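Local coordinates for putative NADPH-dependent oxidoreductase (Desulfitobacterium hafniense DCB-2, PDB 3DB2), which is a putative NADPH-dependent oxidoreductase with a Rossmann-type nucleotide-binding fold, probably moving hydride between its cofactor and an as yet unidentified substrate, at residues V6-I11 with D22-S27; Y18-A23 with V305-V310; E28-V33 with E309-I314. All coordinates share one frame; numbering follows the deposited sequence.

In the fold
From the N terminus, strand 6-11, helix 15-24 and strand 30-36 form the first beta-alpha-beta unit of the Rossmann fold, and interaction 1 closes its opening loop, bringing residues 22-27 back over the strand after only ten intervening residues. Interactions 2 and 3 span 281 and 275 residues and bring helix 302-316 back to this unit after the chain has built nearly all of the large mixed sheet. Interaction 1 crosses interaction 2, with which it shares Asp22 and Ala23, and is finished before interaction 3 opens. Interactions 2 and 3 also cross, sharing Glu309 and Val310. Those two tie helix 302-316 to the unit's helix and second strand; interaction 1 holds its helix to the first strand.

Interaction 1 (V6-I11 with D22-S27); sequences VGVAAI and DAYTKS
Tyr24 reaches with its ring toward the helix-facing side of strand 6-11, overlapping Val8 at CE1 and Ala10 at OH. Val8 and Ala10 are two residues apart, so in the strand both point their CB atoms toward residues 22-27, while Ala9 between them points away. A single long side chain can therefore span two positions of a strand. Val8 presents its CG2 methyl, which lies 4.2 Å from Tyr24 CE1 and meets the ring obliquely. Farther along, Tyr24 OH stands 3.8 Å from Ala10 CB, where the small methyl accommodates the end of the aromatic group. Reaching the strand depends on the first torsion of Tyr24: CG sits between the backbone N and the carbonyl carbon (chi1 63°), and the ring extends from helix 15-24 to the sheet. The backbones stay well apart, with Val8 CA and Thr25 CA 9.9 Å from each other, and the side chain bridges that gap. A type I turn that begins at Tyr24 and ends at Ser27 leads the chain toward strand 30-36, whose Leu30 and Leu32 also touch the tyrosine, as does Ile71 of strand 69-72. The contact is thus a buried one of methyl groups with the tyrosine ring and its hydroxyl, and it implies that strand and helix are held here by van der Waals contact, with the phenol oxygen making no polar bond to the strand.

Interaction 2 (Y18-A23 with V305-V310); sequences YVMADA and VEVEEV
Apolar contact comes first: the selenomethionine Met20 sends its terminal CE methyl from helix 15-24 to CG2 of Val307 on helix 302-316, at 3.4 Å. That is closer than carbon atoms usually come, so the packing at this one point is tight. Within the two segments the closest CA atoms, Met20 CA and Val307 CA, are 8.9 Å apart, and the flexible side chain spans most of the interval. It does so by folding, with bends at both chi2 (-51°) and chi3 (-67°) that swing the methyl beyond SE toward the second helix. Val307 meets it with CB directed at helix 15-24; CG2, the touching methyl, stands anti to the carbonyl carbon and beside the backbone N. Leu303, one turn earlier on helix 302-316, also touches Met20.

The second kind of contact sets the same methyl beside a polar group. Glu306 OE2 lies 3.8 Å from Met20 CE, and the two side chains cross at about a right angle. This is van der Waals contact; the polar requirement of OE2 is met elsewhere, by a hydrogen bond to Tyr94 OH, which helps to fix the carboxylate where the methyl meets it.

Helix 15-24 is the first helix of a Rossmann fold, and its N-terminal part probably belongs to a GxGxxA dinucleotide-binding motif. Its docking against a helix that returns from the far sheet fits the two-domain build of the GFO/IDH/MocA oxidoreductases.

Interaction 3 (E28-V33 with E309-I314); sequences EKLKLV and EVADVI
Lys29 and Asp312 join the residue just before strand 30-36 to helix 302-316 by a two-pronged salt bridge. The ammonium NZ of Lys29 reaches both carboxylate oxygens, lying 2.6 Å from Asp312 OD1 and 2.8 Å from Asp312 OD2, and each oxygen offers its syn lone pair, so that the charge enters the mouth of the carboxylate. The lysine arrives in a nearly stretched form: CG stands anti to the carbonyl carbon, chi2 and chi4 are extended, and the one departure is at chi3 (136°), a bend that turns the end of the chain to the acid. Its CE follows closely, 3.0 Å from Asp312 OD1. Asp312 leans over from the flank of its helix with chi1 at -80°, and OD1 is shared with Tyr3 OH, a second hydrogen bond that helps to hold the carboxylate's rotation. Were Asp312 replaced by alanine, the Lys29 ammonium would probably lose its counter-charge and be free to turn, and Tyr3 OH would lose an acceptor.

Beside the ion pair lies a smaller apolar contact. Leu30 directs its CD2 methyl to the CB of Ala311, 3.8 Å away, and the carbonyl O of Lys29 also borders that CB at 4.1 Å. Around this patch, Val6 of strand 6-11 touches Ala311, while Val8 and Met69 touch Leu30. Helix 302-316 thus docks where strands 30-36, 6-11 and 69-72 of the parallel sheet lie side by side, with helix 15-24 next to it.

Interaction 1 (V6-I11 with D22-S27)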
loop_
_atom_site.group_PDB
_atom_site.type_symbol
_atom_site.label_atom_id
_atom_site.label_comp_id
_atom_site.label_asym_id
_atom_site.label_seq_id
_atom_site.Cartn_x
_atom_site.Cartn_y
_atom_site.Cartn_z
ATOM N N VAL C 6 -37.151 -12.743 16.848
ATOM C CA VAL C 6 -36.527 -14.054 16.651
ATOM C C VAL C 6 -35.816 -14.386 17.952
ATOM O O VAL C 6 -35.110 -13.508 18.455
ATOM C CB VAL C 6 -35.533 -14.103 15.477
ATOM C CG1 VAL C 6 -34.632 -15.335 15.558
ATOM C CG2 VAL C 6 -36.230 -14.107 14.126
ATOM N N GLY C 7 -35.990 -15.601 18.447
ATOM C CA GLY C 7 -35.346 -16.058 19.661
ATOM C C GLY C 7 -33.914 -16.508 19.445
ATOM O O GLY C 7 -33.635 -17.383 18.626
ATOM N N VAL C 8 -32.984 -15.931 20.204
ATOM C CA VAL C 8 -31.568 -16.218 19.973
ATOM C C VAL C 8 -30.905 -16.732 21.231
ATOM O O VAL C 8 -31.364 -16.434 22.346
ATOM C CB VAL C 8 -30.839 -14.975 19.416
ATOM C CG1 VAL C 8 -31.554 -14.525 18.139
ATOM C CG2 VAL C 8 -30.769 -13.828 20.397
ATOM N N ALA C 9 -29.862 -17.520 21.057
ATOM C CA ALA C 9 -29.036 -18.022 22.158
ATOM C C ALA C 9 -27.576 -17.656 21.876
ATOM O O ALA C 9 -27.159 -17.826 20.731
ATOM C CB ALA C 9 -29.073 -19.517 22.380
ATOM N N ALA C 10 -26.881 -17.224 22.911
ATOM C CA ALA C 10 -25.480 -16.862 22.873
ATOM C C ALA C 10 -24.663 -18.091 23.274
ATOM O O ALA C 10 -24.837 -18.643 24.344
ATOM C CB ALA C 10 -25.109 -15.664 23.746
ATOM N N ILE C 11 -23.790 -18.523 22.386
ATOM C CA ILE C 11 -22.849 -19.594 22.664
ATOM C C ILE C 11 -21.414 -19.097 22.608
ATOM O O ILE C 11 -20.930 -18.636 21.571
ATOM C CB ILE C 11 -23.108 -20.771 21.706
ATOM C CG1 ILE C 11 -24.474 -21.410 21.973
ATOM C CG2 ILE C 11 -21.995 -21.785 21.801
ATOM C CD1 ILE C 11 -25.025 -22.195 20.812
ATOM N N ASP C 22 -24.403 -6.257 23.613
ATOM C CA ASP C 22 -24.591 -4.832 23.835
ATOM C C ASP C 22 -25.235 -4.188 22.612
ATOM O O ASP C 22 -26.088 -3.308 22.648
ATOM C CB ASP C 22 -23.244 -4.184 24.147
ATOM C CG ASP C 22 -22.821 -4.405 25.583
ATOM O OD1 ASP C 22 -23.593 -5.021 26.349
ATOM O OD2 ASP C 22 -21.698 -3.976 25.927
ATOM N N ALA C 23 -24.864 -4.648 21.420
ATOM C CA ALA C 23 -25.536 -4.107 20.231
ATOM C C ALA C 23 -26.847 -4.793 19.912
ATOM O O ALA C 23 -27.872 -4.116 19.708
ATOM C CB ALA C 23 -24.537 -4.214 19.085
ATOM N N TYR C 24 -26.880 -6.128 19.832
ATOM C CA TYR C 24 -28.047 -6.784 19.230
ATOM C C TYR C 24 -29.238 -6.763 20.180
ATOM O O TYR C 24 -30.380 -6.881 19.714
ATOM C CB TYR C 24 -27.763 -8.194 18.717
ATOM C CG TYR C 24 -27.348 -9.303 19.628
ATOM C CD1 TYR C 24 -28.256 -9.886 20.512
ATOM C CD2 TYR C 24 -26.052 -9.788 19.628
ATOM C CE1 TYR C 24 -27.893 -10.908 21.364
ATOM C CE2 TYR C 24 -25.665 -10.818 20.480
ATOM C CZ TYR C 24 -26.606 -11.366 21.340
ATOM O OH TYR C 24 -26.260 -12.389 22.198
ATOM N N THR C 25 -29.017 -6.649 21.493
ATOM C CA THR C 25 -30.226 -6.733 22.347
ATOM C C THR C 25 -31.005 -5.425 22.267
ATOM O O THR C 25 -32.113 -5.330 22.797
ATOM C CB THR C 25 -29.882 -7.080 23.799
ATOM O OG1 THR C 25 -29.008 -6.074 24.357
ATOM C CG2 THR C 25 -29.130 -8.398 23.842
ATOM N N LYS C 26 -30.461 -4.416 21.589
ATOM C CA LYS C 26 -31.239 -3.210 21.315
ATOM C C LYS C 26 -32.341 -3.426 20.275
ATOM O O LYS C 26 -33.240 -2.585 20.169
ATOM C CB LYS C 26 -30.354 -2.079 20.803
ATOM C CG LYS C 26 -29.165 -1.753 21.676
ATOM C CD LYS C 26 -28.475 -0.520 21.089
ATOM C CE LYS C 26 -27.149 -0.283 21.803
ATOM N NZ LYS C 26 -26.551 1.022 21.376
ATOM N N SER C 27 -32.239 -4.515 19.524
ATOM C CA SER C 27 -33.157 -4.814 18.437
ATOM C C SER C 27 -34.528 -5.339 18.887
ATOM O O SER C 27 -34.600 -6.274 19.689
ATOM C CB SER C 27 -32.553 -5.874 17.516
ATOM O OG SER C 27 -33.311 -5.997 16.323
#

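Interaction 2 (Y18-A23 with V305-V310)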
loop_
_atom_site.group_PDB
_atom_site.type_symbol
_atom_site.label_atom_id
_atom_site.label_comp_id
_atom_site.label_asym_id
_atom_site.label_seq_id
_atom_site.Cartn_x
_atom_site.Cartn_y
_atom_site.Cartn_z
ATOM N N TYR C 18 -20.187 -10.231 24.742
ATOM C CA TYR C 18 -20.808 -9.088 25.386
ATOM C C TYR C 18 -20.867 -7.861 24.458
ATOM O O TYR C 18 -21.804 -7.074 24.416
ATOM C CB TYR C 18 -20.001 -8.739 26.645
ATOM C CG TYR C 18 -20.116 -9.724 27.787
ATOM C CD1 TYR C 18 -19.507 -10.963 27.793
ATOM C CD2 TYR C 18 -20.887 -9.386 28.890
ATOM C CE1 TYR C 18 -19.645 -11.846 28.853
ATOM C CE2 TYR C 18 -21.030 -10.248 29.956
ATOM C CZ TYR C 18 -20.407 -11.473 29.942
ATOM O OH TYR C 18 -20.585 -12.293 31.037
ATOM N N VAL C 19 -19.795 -7.641 23.710
ATOM C CA VAL C 19 -19.839 -6.565 22.708
ATOM C C VAL C 19 -20.993 -6.821 21.749
ATOM O O VAL C 19 -21.705 -5.856 21.460
ATOM C CB VAL C 19 -18.513 -6.456 21.957
ATOM C CG1 VAL C 19 -18.547 -5.497 20.770
ATOM C CG2 VAL C 19 -17.451 -5.995 22.952
HETATM N N MSE C 20 -21.148 -8.082 21.323
HETATM C CA MSE C 20 -22.239 -8.396 20.393
HETATM C C MSE C 20 -23.577 -8.103 21.052
HETATM O O MSE C 20 -24.395 -7.382 20.475
HETATM C CB MSE C 20 -22.167 -9.834 19.886
HETATM C CG MSE C 20 -21.086 -10.166 18.859
HETATM SE SE MSE C 20 -21.041 -8.959 17.308
HETATM C CE MSE C 20 -22.752 -9.484 16.560
ATOM N N ALA C 21 -23.799 -8.643 22.257
ATOM C CA ALA C 21 -25.097 -8.484 22.905
ATOM C C ALA C 21 -25.405 -7.032 23.241
ATOM O O ALA C 21 -26.551 -6.591 23.179
ATOM C CB ALA C 21 -25.143 -9.363 24.161
ATOM N N ASP C 22 -24.403 -6.257 23.613
ATOM C CA ASP C 22 -24.591 -4.832 23.835
ATOM C C ASP C 22 -25.235 -4.188 22.612
ATOM O O ASP C 22 -26.088 -3.308 22.648
ATOM C CB ASP C 22 -23.244 -4.184 24.147
ATOM C CG ASP C 22 -22.821 -4.405 25.583
ATOM O OD1 ASP C 22 -23.593 -5.021 26.349
ATOM O OD2 ASP C 22 -21.698 -3.976 25.927
ATOM N N ALA C 23 -24.864 -4.648 21.420
ATOM C CA ALA C 23 -25.536 -4.107 20.231
ATOM C C ALA C 23 -26.847 -4.793 19.912
ATOM O O ALA C 23 -27.872 -4.116 19.708
ATOM C CB ALA C 23 -24.537 -4.214 19.085
ATOM N N VAL C 305 -26.976 -4.605 12.869
ATOM C CA VAL C 305 -27.644 -4.922 11.606
ATOM C C VAL C 305 -27.242 -6.299 11.096
ATOM O O VAL C 305 -28.067 -6.927 10.417
ATOM C CB VAL C 305 -27.417 -3.891 10.492
ATOM C CG1 VAL C 305 -27.985 -2.549 10.913
ATOM C CG2 VAL C 305 -25.935 -3.799 10.121
ATOM N N GLU C 306 -26.051 -6.787 11.392
ATOM C CA GLU C 306 -25.678 -8.098 10.840
ATOM C C GLU C 306 -26.451 -9.247 11.487
ATOM O O GLU C 306 -26.834 -10.190 10.792
ATOM C CB GLU C 306 -24.178 -8.299 10.914
ATOM C CG GLU C 306 -23.531 -8.800 12.177
ATOM C CD GLU C 306 -22.020 -8.995 12.072
ATOM O OE1 GLU C 306 -21.499 -9.381 11.007
ATOM O OE2 GLU C 306 -21.322 -8.767 13.078
ATOM N N VAL C 307 -26.705 -9.154 12.792
ATOM C CA VAL C 307 -27.552 -10.140 13.478
ATOM C C VAL C 307 -29.005 -10.020 13.035
ATOM O O VAL C 307 -29.704 -11.011 12.774
ATOM C CB VAL C 307 -27.392 -10.008 15.008
ATOM C CG1 VAL C 307 -28.178 -11.095 15.740
ATOM C CG2 VAL C 307 -25.904 -10.057 15.389
ATOM N N GLU C 308 -29.507 -8.793 12.899
ATOM C CA GLU C 308 -30.850 -8.513 12.436
ATOM C C GLU C 308 -31.153 -9.064 11.036
ATOM O O GLU C 308 -32.293 -9.433 10.734
ATOM C CB GLU C 308 -31.156 -7.005 12.408
ATOM C CG GLU C 308 -31.446 -6.456 13.811
ATOM C CD GLU C 308 -31.663 -4.957 13.784
ATOM O OE1 GLU C 308 -31.278 -4.276 12.798
ATOM O OE2 GLU C 308 -32.226 -4.427 14.759
ATOM N N GLU C 309 -30.128 -9.113 10.186
ATOM C CA GLU C 309 -30.285 -9.628 8.838
ATOM C C GLU C 309 -30.641 -11.112 8.908
ATOM O O GLU C 309 -31.399 -11.681 8.117
ATOM C CB GLU C 309 -28.986 -9.464 8.054
ATOM C CG GLU C 309 -28.829 -10.352 6.831
ATOM C CD GLU C 309 -27.780 -9.837 5.863
ATOM O OE1 GLU C 309 -27.944 -8.721 5.313
ATOM O OE2 GLU C 309 -26.778 -10.543 5.674
ATOM N N VAL C 310 -30.043 -11.815 9.877
ATOM C CA VAL C 310 -30.350 -13.258 9.940
ATOM C C VAL C 310 -31.829 -13.434 10.320
ATOM O O VAL C 310 -32.534 -14.251 9.736
ATOM C CB VAL C 310 -29.438 -14.026 10.893
ATOM C CG1 VAL C 310 -29.732 -15.530 10.841
ATOM C CG2 VAL C 310 -27.973 -13.800 10.543
#

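Interaction 3 (E28-V33 with E309-I314)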
loop_
_atom_site.group_PDB
_atom_site.type_symbol
_atom_site.label_atom_id
_atom_site.label_comp_id
_atom_site.label_asym_id
_atom_site.label_seq_id
_atom_site.Cartn_x
_atom_site.Cartn_y
_atom_site.Cartn_z
ATOM N N GLU C 28 -35.560 -4.762 18.314
ATOM C CA GLU C 28 -36.948 -5.201 18.388
ATOM C C GLU C 28 -37.194 -6.484 17.618
ATOM O O GLU C 28 -38.241 -7.122 17.725
ATOM C CB GLU C 28 -37.851 -4.095 17.825
ATOM C CG GLU C 28 -37.729 -2.781 18.586
ATOM C CD GLU C 28 -38.059 -2.937 20.059
ATOM O OE1 GLU C 28 -37.340 -3.669 20.773
ATOM O OE2 GLU C 28 -39.052 -2.322 20.503
ATOM N N LYS C 29 -36.227 -6.890 16.792
ATOM C CA LYS C 29 -36.348 -8.079 15.960
ATOM C C LYS C 29 -35.843 -9.328 16.669
ATOM O O LYS C 29 -36.074 -10.425 16.174
ATOM C CB LYS C 29 -35.597 -7.858 14.629
ATOM C CG LYS C 29 -36.256 -6.723 13.842
ATOM C CD LYS C 29 -35.473 -6.258 12.639
ATOM C CE LYS C 29 -36.343 -6.059 11.404
ATOM N NZ LYS C 29 -35.490 -5.831 10.197
ATOM N N LEU C 30 -35.174 -9.150 17.808
ATOM C CA LEU C 30 -34.486 -10.208 18.510
ATOM C C LEU C 30 -34.921 -10.274 19.976
ATOM O O LEU C 30 -35.252 -9.240 20.539
ATOM C CB LEU C 30 -32.972 -9.982 18.493
ATOM C CG LEU C 30 -32.317 -9.693 17.147
ATOM C CD1 LEU C 30 -30.871 -9.255 17.269
ATOM C CD2 LEU C 30 -32.377 -10.947 16.271
ATOM N N LYS C 31 -34.864 -11.482 20.516
ATOM C CA LYS C 31 -35.074 -11.789 21.928
ATOM C C LYS C 31 -34.008 -12.764 22.417
ATOM O O LYS C 31 -33.965 -13.920 21.993
ATOM C CB LYS C 31 -36.472 -12.374 22.159
ATOM C CG LYS C 31 -36.694 -13.094 23.458
ATOM C CD LYS C 31 -37.575 -14.322 23.340
ATOM N N LEU C 32 -33.109 -12.315 23.285
ATOM C CA LEU C 32 -32.151 -13.235 23.890
ATOM C C LEU C 32 -32.854 -14.098 24.943
ATOM O O LEU C 32 -33.294 -13.560 25.959
ATOM C CB LEU C 32 -30.997 -12.476 24.488
ATOM C CG LEU C 32 -29.741 -13.092 25.074
ATOM C CD1 LEU C 32 -29.148 -14.264 24.325
ATOM C CD2 LEU C 32 -28.649 -12.014 25.151
ATOM N N VAL C 33 -32.913 -15.389 24.671
ATOM C CA VAL C 33 -33.545 -16.430 25.456
ATOM C C VAL C 33 -32.587 -17.091 26.437
ATOM O O VAL C 33 -32.806 -17.223 27.650
ATOM C CB VAL C 33 -34.092 -17.544 24.526
ATOM C CG1 VAL C 33 -34.674 -18.670 25.370
ATOM C CG2 VAL C 33 -35.122 -17.042 23.541
ATOM N N GLU C 309 -30.128 -9.113 10.186
ATOM C CA GLU C 309 -30.285 -9.628 8.838
ATOM C C GLU C 309 -30.641 -11.112 8.908
ATOM O O GLU C 309 -31.399 -11.681 8.117
ATOM C CB GLU C 309 -28.986 -9.464 8.054
ATOM C CG GLU C 309 -28.829 -10.352 6.831
ATOM C CD GLU C 309 -27.780 -9.837 5.863
ATOM O OE1 GLU C 309 -27.944 -8.721 5.313
ATOM O OE2 GLU C 309 -26.778 -10.543 5.674
ATOM N N VAL C 310 -30.043 -11.815 9.877
ATOM C CA VAL C 310 -30.350 -13.258 9.940
ATOM C C VAL C 310 -31.829 -13.434 10.320
ATOM O O VAL C 310 -32.534 -14.251 9.736
ATOM C CB VAL C 310 -29.438 -14.026 10.893
ATOM C CG1 VAL C 310 -29.732 -15.530 10.841
ATOM C CG2 VAL C 310 -27.973 -13.800 10.543
ATOM N N ALA C 311 -32.275 -12.657 11.297
ATOM C CA ALA C 311 -33.646 -12.638 11.754
ATOM C C ALA C 311 -34.589 -12.267 10.609
ATOM O O ALA C 311 -35.624 -12.914 10.476
ATOM C CB ALA C 311 -33.882 -11.637 12.872
ATOM N N ASP C 312 -34.185 -11.265 9.829
ATOM C CA ASP C 312 -35.000 -10.879 8.668
ATOM C C ASP C 312 -35.137 -12.042 7.701
ATOM O O ASP C 312 -36.238 -12.318 7.202
ATOM C CB ASP C 312 -34.401 -9.674 7.954
ATOM C CG ASP C 312 -34.739 -8.370 8.650
ATOM O OD1 ASP C 312 -35.381 -8.398 9.708
ATOM O OD2 ASP C 312 -34.357 -7.294 8.146
ATOM N N VAL C 313 -34.035 -12.745 7.389
ATOM C CA VAL C 313 -34.176 -13.895 6.504
ATOM C C VAL C 313 -34.837 -15.108 7.145
ATOM O O VAL C 313 -35.404 -15.962 6.454
ATOM C CB VAL C 313 -32.810 -14.293 5.895
ATOM C CG1 VAL C 313 -32.295 -13.073 5.136
ATOM C CG2 VAL C 313 -31.864 -14.795 6.955
ATOM N N ILE C 314 -34.813 -15.246 8.465
ATOM C CA ILE C 314 -35.584 -16.356 9.057
ATOM C C ILE C 314 -37.072 -16.055 8.938
ATOM O O ILE C 314 -37.837 -16.950 8.589
ATOM C CB ILE C 314 -35.209 -16.626 10.516
ATOM C CG1 ILE C 314 -33.875 -17.375 10.703
ATOM C CG2 ILE C 314 -36.253 -17.410 11.306
ATOM C CD1 ILE C 314 -33.292 -17.096 12.093
#